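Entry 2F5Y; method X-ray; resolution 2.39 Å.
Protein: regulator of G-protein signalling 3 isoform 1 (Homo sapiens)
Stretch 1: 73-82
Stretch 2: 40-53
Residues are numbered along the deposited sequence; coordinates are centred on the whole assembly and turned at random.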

ATOM      1  N   SER A  73      -2.256  13.561  -2.209  1.00 49.76           N
ATOM      2  CA  SER A  73      -1.706  13.598  -3.561  1.00 49.98           C
ATOM      3  C   SER A  73      -1.076  12.284  -3.986  1.00 50.32           C
ATOM      4  O   SER A  73      -1.275  11.817  -5.113  0.50 42.78           O
ATOM      5  CB  SER A  73      -0.682  14.736  -3.649  1.00 53.93           C
ATOM      6  OG  SER A  73      -1.260  15.971  -3.233  1.00 57.64           O
ATOM      7  N   GLU A  74      -0.305  11.700  -3.078  1.00 55.29           N
ATOM      8  CA  GLU A  74       0.316  10.410  -3.317  1.00 58.36           C
ATOM      9  C   GLU A  74       0.740   9.748  -2.021  1.00 57.09           C
ATOM     10  O   GLU A  74       1.009  10.424  -1.018  1.00 55.51           O
ATOM     11  CB  GLU A  74       1.550  10.565  -4.212  1.00 58.94           C
ATOM     12  CG  GLU A  74       2.772  11.137  -3.520  1.00 60.90           C
ATOM     13  CD  GLU A  74       3.963  11.267  -4.458  1.00 59.80           C
ATOM     14  OE1 GLU A  74       3.768  11.134  -5.682  1.00 67.45           O
ATOM     15  OE2 GLU A  74       5.090  11.506  -3.968  1.00 69.19           O
ATOM     16  N   ILE A  75       0.815   8.421  -2.066  1.00 52.71           N
ATOM     17  CA  ILE A  75       1.371   7.651  -0.980  1.00 50.09           C
ATOM     18  C   ILE A  75       2.698   7.074  -1.452  1.00 54.23           C
ATOM     19  O   ILE A  75       2.880   6.777  -2.630  1.00 50.45           O
ATOM     20  CB  ILE A  75       0.431   6.508  -0.503  1.00 52.92           C
ATOM     21  CG1 ILE A  75       0.045   5.574  -1.656  1.00 48.27           C
ATOM     22  CG2 ILE A  75      -0.814   7.082   0.172  1.00 48.38           C
ATOM     23  CD1 ILE A  75      -0.704   4.292  -1.198  1.00 45.41           C
ATOM     24  N   ILE A  76       3.636   6.959  -0.523  1.00 57.46           N
ATOM     25  CA  ILE A  76       4.873   6.235  -0.754  1.00 53.54           C
ATOM     26  C   ILE A  76       4.850   5.109   0.253  1.00 50.79           C
ATOM     27  O   ILE A  76       4.855   5.359   1.458  1.00 50.78           O
ATOM     28  CB  ILE A  76       6.109   7.101  -0.518  1.00 53.39           C
ATOM     29  CG1 ILE A  76       6.008   8.395  -1.318  1.00 53.36           C
ATOM     30  CG2 ILE A  76       7.372   6.321  -0.899  1.00 55.34           C
ATOM     31  CD1 ILE A  76       6.936   9.495  -0.806  1.00 62.02           C
ATOM     32  N   LEU A  77       4.767   3.878  -0.239  1.00 50.12           N
ATOM     33  CA  LEU A  77       4.743   2.708   0.626  1.00 48.60           C
ATOM     34  C   LEU A  77       6.068   2.010   0.523  1.00 49.75           C
ATOM     35  O   LEU A  77       6.579   1.824  -0.572  1.00 54.50           O
ATOM     36  CB  LEU A  77       3.685   1.716   0.179  1.00 47.89           C
ATOM     37  CG  LEU A  77       2.230   2.136   0.147  1.00 56.10           C
ATOM     38  CD1 LEU A  77       1.412   0.937  -0.404  1.00 49.66           C
ATOM     39  CD2 LEU A  77       1.763   2.561   1.548  1.00 48.96           C
ATOM     40  N   LEU A  78       6.628   1.630   1.663  1.00 48.48           N
ATOM     41  CA  LEU A  78       7.725   0.702   1.665  1.00 46.69           C
ATOM     42  C   LEU A  78       7.140  -0.685   1.941  1.00 47.64           C
ATOM     43  O   LEU A  78       6.492  -0.903   2.958  1.00 45.40           O
ATOM     44  CB  LEU A  78       8.758   1.077   2.713  1.00 49.57           C
ATOM     45  CG  LEU A  78       9.999   0.200   2.609  1.00 53.47           C
ATOM     46  CD1 LEU A  78      10.858   0.668   1.446  1.00 41.69           C
ATOM     47  CD2 LEU A  78      10.745   0.232   3.908  1.00 52.97           C
ATOM     48  N   VAL A  79       7.368  -1.615   1.023  1.00 48.01           N
ATOM     49  CA  VAL A  79       6.868  -2.967   1.169  1.00 46.07           C
ATOM     50  C   VAL A  79       7.974  -4.003   1.197  1.00 46.62           C
ATOM     51  O   VAL A  79       9.080  -3.782   0.723  1.00 43.73           O
ATOM     52  CB  VAL A  79       5.870  -3.337   0.060  1.00 44.42           C
ATOM     53  CG1 VAL A  79       4.709  -2.346   0.077  1.00 41.23           C
ATOM     54  CG2 VAL A  79       6.549  -3.374  -1.290  1.00 41.99           C
ATOM     55  N   TRP A  80       7.617  -5.143   1.769  1.00 49.33           N
ATOM     56  CA  TRP A  80       8.454  -6.314   1.865  1.00 48.96           C
ATOM     57  C   TRP A  80       7.786  -7.368   0.996  1.00 46.14           C
ATOM     58  O   TRP A  80       6.600  -7.666   1.194  1.00 46.42           O
ATOM     59  CB  TRP A  80       8.468  -6.745   3.334  1.00 50.78           C
ATOM     60  CG  TRP A  80       9.594  -7.603   3.768  1.00 54.69           C
ATOM     61  CD1 TRP A  80      10.927  -7.419   3.516  1.00 53.94           C
ATOM     62  CD2 TRP A  80       9.495  -8.778   4.583  1.00 55.99           C
ATOM     63  NE1 TRP A  80      11.659  -8.423   4.110  1.00 53.63           N
ATOM     64  CE2 TRP A  80      10.807  -9.266   4.776  1.00 56.87           C
ATOM     65  CE3 TRP A  80       8.419  -9.470   5.163  1.00 55.09           C
ATOM     66  CZ2 TRP A  80      11.075 -10.414   5.536  1.00 61.50           C
ATOM     67  CZ3 TRP A  80       8.681 -10.607   5.918  1.00 53.93           C
ATOM     68  CH2 TRP A  80      10.000 -11.074   6.091  1.00 60.62           C
ATOM     69  N   ARG A  81       8.514  -7.911   0.025  1.00 43.72           N
ATOM     70  CA  ARG A  81       7.950  -8.946  -0.861  1.00 46.13           C
ATOM     71  C   ARG A  81       8.899 -10.095  -1.148  1.00 48.05           C
ATOM     72  O   ARG A  81      10.116  -9.949  -1.077  1.00 50.45           O
ATOM     73  CB  ARG A  81       7.473  -8.345  -2.200  1.00 44.76           C
ATOM     74  CG  ARG A  81       8.563  -8.009  -3.206  1.00 44.70           C
ATOM     75  CD  ARG A  81       8.036  -7.553  -4.597  1.00 44.75           C
ATOM     76  NE  ARG A  81       7.106  -6.417  -4.535  1.00 54.30           N
ATOM     77  CZ  ARG A  81       6.946  -5.481  -5.480  1.00 43.10           C
ATOM     78  NH1 ARG A  81       7.662  -5.467  -6.601  1.00 42.30           N
ATOM     79  NH2 ARG A  81       6.051  -4.526  -5.286  1.00 44.92           N
ATOM     80  N   MET A  82       8.319 -11.233  -1.503  1.00 50.23           N
ATOM     81  CA  MET A  82       9.075 -12.376  -1.975  1.00 50.38           C
ATOM     82  C   MET A  82       9.401 -12.197  -3.454  1.00 52.07           C
ATOM     83  O   MET A  82       8.497 -12.098  -4.272  1.00 52.04           O
ATOM     84  CB  MET A  82       8.250 -13.641  -1.788  1.00 52.07           C
ATOM     85  CG  MET A  82       8.932 -14.913  -2.274  1.00 60.12           C
ATOM     86  SD  MET A  82      10.429 -15.231  -1.330  1.00 80.10           S
TER
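Stretch 2 (40-53) AGLQQLDTVLQLNE

What anchors the start of stretch 2 to the end of strand 74-81? Arg81 does, through a salt bridge with Asp46: its NH2 lies 2.9 Å from Asp46 OD2 and its NE donates to Asp46 OD1 at 3.0 Å. Arg81 NH2 also donates to Gly41 O at 3.0 Å, so the guanidinium edge joins two points of the loop. Asp46 closes a type II turn that begins at Gln43, with Asp46 N donating to Gln43 O at 3.3 Å; its carboxylate also accepts from within the turn, Gln43 N donating to Asp46 OD2 at 2.9 Å.

How do the backbones run? Strand 47-51 lies antiparallel to strand 74-81, the N-to-C directions 145° apart and the axes 4.6 Å apart at their closest. Trp80 pairs with Thr47 by two hydrogen bonds, Trp80 N to Thr47 O at 2.8 Å and Thr47 N to Trp80 O at 2.9 Å. Farther along, Leu78 N donates to Gln50 O at 3.0 Å.

Where does the pairing slip? Val79 faces Val48 but Leu78 faces Gln50, so Leu49 is the extra residue of a beta bulge. Its phi/psi of -104/-35 leaves the extended range, and Leu78 O receives both Leu49 N at 3.0 Å and, weakly, Gln50 N at 3.3 Å. Beyond the strand, Asn52, at positive phi, adds two more hydrogen bonds past the last bridge: its N donates to Ile76 O at 2.7 Å, while its side-chain OD1 accepts from Ile76 N at 2.8 Å.

How do the side chains pack? Leu77, Val79, Val48 and Leu51 share one face, where Leu77 CD2 meets Leu51 CD1 at 3.4 Å and Leu42 CD1 approaches Leu77 CD1 at 3.9 Å and Val79 CG1 at 4.1 Å. Leu78, Trp80, Thr47 and Gln50 point to the other; Leu49 CD1 reaches Trp80 CB at 3.7 Å.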

ATOM      1  N   ALA A  40       2.286   1.719 -10.784  1.00 41.71           N
ATOM      2  CA  ALA A  40       3.339   2.081  -9.826  1.00 44.10           C
ATOM      3  C   ALA A  40       4.258   0.900  -9.466  1.00 48.13           C
ATOM      4  O   ALA A  40       5.423   1.114  -9.107  1.00 51.76           O
ATOM      5  CB  ALA A  40       2.725   2.674  -8.531  1.00 36.84           C
ATOM      6  N   GLY A  41       3.734  -0.327  -9.530  1.00 45.79           N
ATOM      7  CA  GLY A  41       4.514  -1.533  -9.210  1.00 41.01           C
ATOM      8  C   GLY A  41       4.082  -2.318  -7.962  1.00 41.71           C
ATOM      9  O   GLY A  41       4.669  -3.343  -7.646  1.00 40.76           O
ATOM     10  N   LEU A  42       3.050  -1.871  -7.251  1.00 41.77           N
ATOM     11  CA  LEU A  42       2.509  -2.662  -6.140  1.00 40.93           C
ATOM     12  C   LEU A  42       1.994  -4.008  -6.660  1.00 42.34           C
ATOM     13  O   LEU A  42       1.591  -4.124  -7.810  1.00 43.65           O
ATOM     14  CB  LEU A  42       1.375  -1.901  -5.457  1.00 41.31           C
ATOM     15  CG  LEU A  42       1.029  -2.231  -4.010  1.00 45.31           C
ATOM     16  CD1 LEU A  42       2.164  -1.841  -3.093  1.00 40.24           C
ATOM     17  CD2 LEU A  42      -0.248  -1.519  -3.626  1.00 40.06           C
ATOM     18  N   GLN A  43       2.048  -5.031  -5.825  1.00 44.69           N
ATOM     19  CA  GLN A  43       1.521  -6.325  -6.206  1.00 48.30           C
ATOM     20  C   GLN A  43       1.019  -7.065  -4.986  1.00 46.60           C
ATOM     21  O   GLN A  43       1.392  -6.757  -3.859  1.00 40.08           O
ATOM     22  CB  GLN A  43       2.569  -7.151  -6.960  1.00 52.38           C
ATOM     23  CG  GLN A  43       3.767  -7.554  -6.141  1.00 55.62           C
ATOM     24  CD  GLN A  43       4.805  -8.269  -6.972  1.00 52.87           C
ATOM     25  OE1 GLN A  43       5.137  -7.828  -8.066  1.00 49.39           O
ATOM     26  NE2 GLN A  43       5.326  -9.381  -6.455  1.00 48.52           N
ATOM     27  N   GLN A  44       0.153  -8.040  -5.235  1.00 47.93           N
ATOM     28  CA  GLN A  44      -0.446  -8.818  -4.171  1.00 47.36           C
ATOM     29  C   GLN A  44       0.628  -9.541  -3.361  1.00 46.53           C
ATOM     30  O   GLN A  44       1.690  -9.870  -3.896  1.00 43.07           O
ATOM     31  CB  GLN A  44      -1.463  -9.802  -4.750  1.00 42.60           C
ATOM     32  CG  GLN A  44      -0.864 -10.892  -5.592  1.00 52.92           C
ATOM     33  CD  GLN A  44      -1.916 -11.626  -6.409  1.00 58.75           C
ATOM     34  OE1 GLN A  44      -2.543 -11.049  -7.303  1.00 66.73           O
ATOM     35  NE2 GLN A  44      -2.109 -12.907  -6.107  1.00 47.05           N
ATOM     36  N   LEU A  45       0.323  -9.781  -2.078  1.00 47.35           N
ATOM     37  CA  LEU A  45       1.240 -10.382  -1.090  1.00 49.42           C
ATOM     38  C   LEU A  45       2.273  -9.403  -0.541  1.00 47.03           C
ATOM     39  O   LEU A  45       2.983  -9.732   0.419  1.00 51.51           O
ATOM     40  CB  LEU A  45       1.953 -11.646  -1.605  1.00 54.46           C
ATOM     41  CG  LEU A  45       1.307 -13.019  -1.392  1.00 59.86           C
ATOM     42  CD1 LEU A  45       1.050 -13.290   0.080  1.00 52.90           C
ATOM     43  CD2 LEU A  45       0.029 -13.116  -2.194  1.00 58.28           C
ATOM     44  N   ASP A  46       2.373  -8.210  -1.120  1.00 46.69           N
ATOM     45  CA  ASP A  46       3.262  -7.198  -0.557  1.00 47.96           C
ATOM     46  C   ASP A  46       2.862  -6.899   0.891  1.00 44.64           C
ATOM     47  O   ASP A  46       1.708  -6.579   1.164  1.00 47.61           O
ATOM     48  CB  ASP A  46       3.199  -5.905  -1.364  1.00 51.42           C
ATOM     49  CG  ASP A  46       3.947  -5.987  -2.676  1.00 48.89           C
ATOM     50  OD1 ASP A  46       4.675  -6.976  -2.913  1.00 48.71           O
ATOM     51  OD2 ASP A  46       3.799  -5.034  -3.467  1.00 50.64           O
ATOM     52  N   THR A  47       3.811  -7.002   1.813  1.00 46.03           N
ATOM     53  CA  THR A  47       3.545  -6.668   3.217  1.00 47.34           C
ATOM     54  C   THR A  47       3.993  -5.228   3.433  1.00 47.28           C
ATOM     55  O   THR A  47       5.066  -4.845   2.996  1.00 50.81           O
ATOM     56  CB  THR A  47       4.245  -7.654   4.197  1.00 46.61           C
ATOM     57  OG1 THR A  47       3.797  -8.988   3.927  1.00 49.79           O
ATOM     58  CG2 THR A  47       3.933  -7.334   5.652  1.00 42.80           C
ATOM     59  N   VAL A  48       3.150  -4.443   4.097  1.00 47.94           N
ATOM     60  CA  VAL A  48       3.336  -3.008   4.223  1.00 40.68           C
ATOM     61  C   VAL A  48       4.064  -2.671   5.520  1.00 46.06           C
ATOM     62  O   VAL A  48       3.596  -2.976   6.623  1.00 47.52           O
ATOM     63  CB  VAL A  48       1.992  -2.257   4.178  1.00 44.89           C
ATOM     64  CG1 VAL A  48       2.239  -0.750   4.050  1.00 46.68           C
ATOM     65  CG2 VAL A  48       1.131  -2.750   3.018  1.00 39.63           C
ATOM     66  N   LEU A  49       5.218  -2.030   5.372  1.00 49.32           N
ATOM     67  CA  LEU A  49       6.069  -1.687   6.496  1.00 46.64           C
ATOM     68  C   LEU A  49       5.970  -0.216   6.848  1.00 42.46           C
ATOM     69  O   LEU A  49       6.058   0.144   8.017  1.00 48.58           O
ATOM     70  CB  LEU A  49       7.515  -2.068   6.177  1.00 48.30           C
ATOM     71  CG  LEU A  49       7.722  -3.510   5.691  1.00 54.02           C
ATOM     72  CD1 LEU A  49       9.184  -3.713   5.264  1.00 40.58           C
ATOM     73  CD2 LEU A  49       7.277  -4.543   6.757  1.00 39.74           C
ATOM     74  N   GLN A  50       5.798   0.628   5.837  1.00 43.86           N
ATOM     75  CA  GLN A  50       5.795   2.081   6.000  1.00 42.38           C
ATOM     76  C   GLN A  50       4.847   2.750   5.010  1.00 46.59           C
ATOM     77  O   GLN A  50       4.756   2.345   3.838  1.00 44.13           O
ATOM     78  CB  GLN A  50       7.200   2.657   5.794  1.00 44.12           C
ATOM     79  CG  GLN A  50       7.384   4.058   6.362  1.00 40.13           C
ATOM     80  CD  GLN A  50       8.839   4.454   6.498  1.00 44.76           C
ATOM     81  OE1 GLN A  50       9.437   4.963   5.558  1.00 48.19           O
ATOM     82  NE2 GLN A  50       9.414   4.234   7.678  1.00 34.03           N
ATOM     83  N   LEU A  51       4.145   3.769   5.509  1.00 45.93           N
ATOM     84  CA  LEU A  51       3.314   4.650   4.706  1.00 49.28           C
ATOM     85  C   LEU A  51       3.838   6.082   4.893  1.00 48.26           C
ATOM     86  O   LEU A  51       3.788   6.635   5.992  1.00 40.96           O
ATOM     87  CB  LEU A  51       1.862   4.564   5.168  1.00 51.06           C
ATOM     88  CG  LEU A  51       0.929   5.628   4.606  1.00 47.47           C
ATOM     89  CD1 LEU A  51       0.686   5.319   3.160  1.00 38.70           C
ATOM     90  CD2 LEU A  51      -0.367   5.669   5.392  1.00 51.23           C
ATOM     91  N   ASN A  52       4.332   6.672   3.814  1.00 48.58           N
ATOM     92  CA  ASN A  52       4.950   8.008   3.873  1.00 50.20           C
ATOM     93  C   ASN A  52       6.045   8.028   4.953  1.00 50.62           C
ATOM     94  O   ASN A  52       6.932   7.183   4.910  1.00 53.36           O
ATOM     95  CB  ASN A  52       3.856   9.090   4.012  1.00 42.39           C
ATOM     96  CG  ASN A  52       2.900   9.097   2.798  1.00 55.54           C
ATOM     97  OD1 ASN A  52       3.268   8.643   1.711  1.00 52.23           O
ATOM     98  ND2 ASN A  52       1.674   9.579   2.990  1.00 45.18           N
ATOM     99  N   GLU A  53       5.997   8.935   5.923  1.00 51.69           N
ATOM    100  CA  GLU A  53       7.060   8.980   6.938  1.00 58.48           C
ATOM    101  C   GLU A  53       6.882   7.948   8.066  1.00 57.19           C
ATOM    102  O   GLU A  53       7.827   7.668   8.807  1.00 57.89           O
ATOM    103  CB  GLU A  53       7.161  10.391   7.548  1.00 56.07           C
TER
HETATM  104  O   HOH W   1       5.479 -11.111  -1.468  1.00 41.83           O
HETATM  105  O   HOH W   2       5.364  -9.936   1.803  1.00 46.46           O
HETATM  106  O   HOH W   3       7.138   5.445   2.825  1.00 36.59           O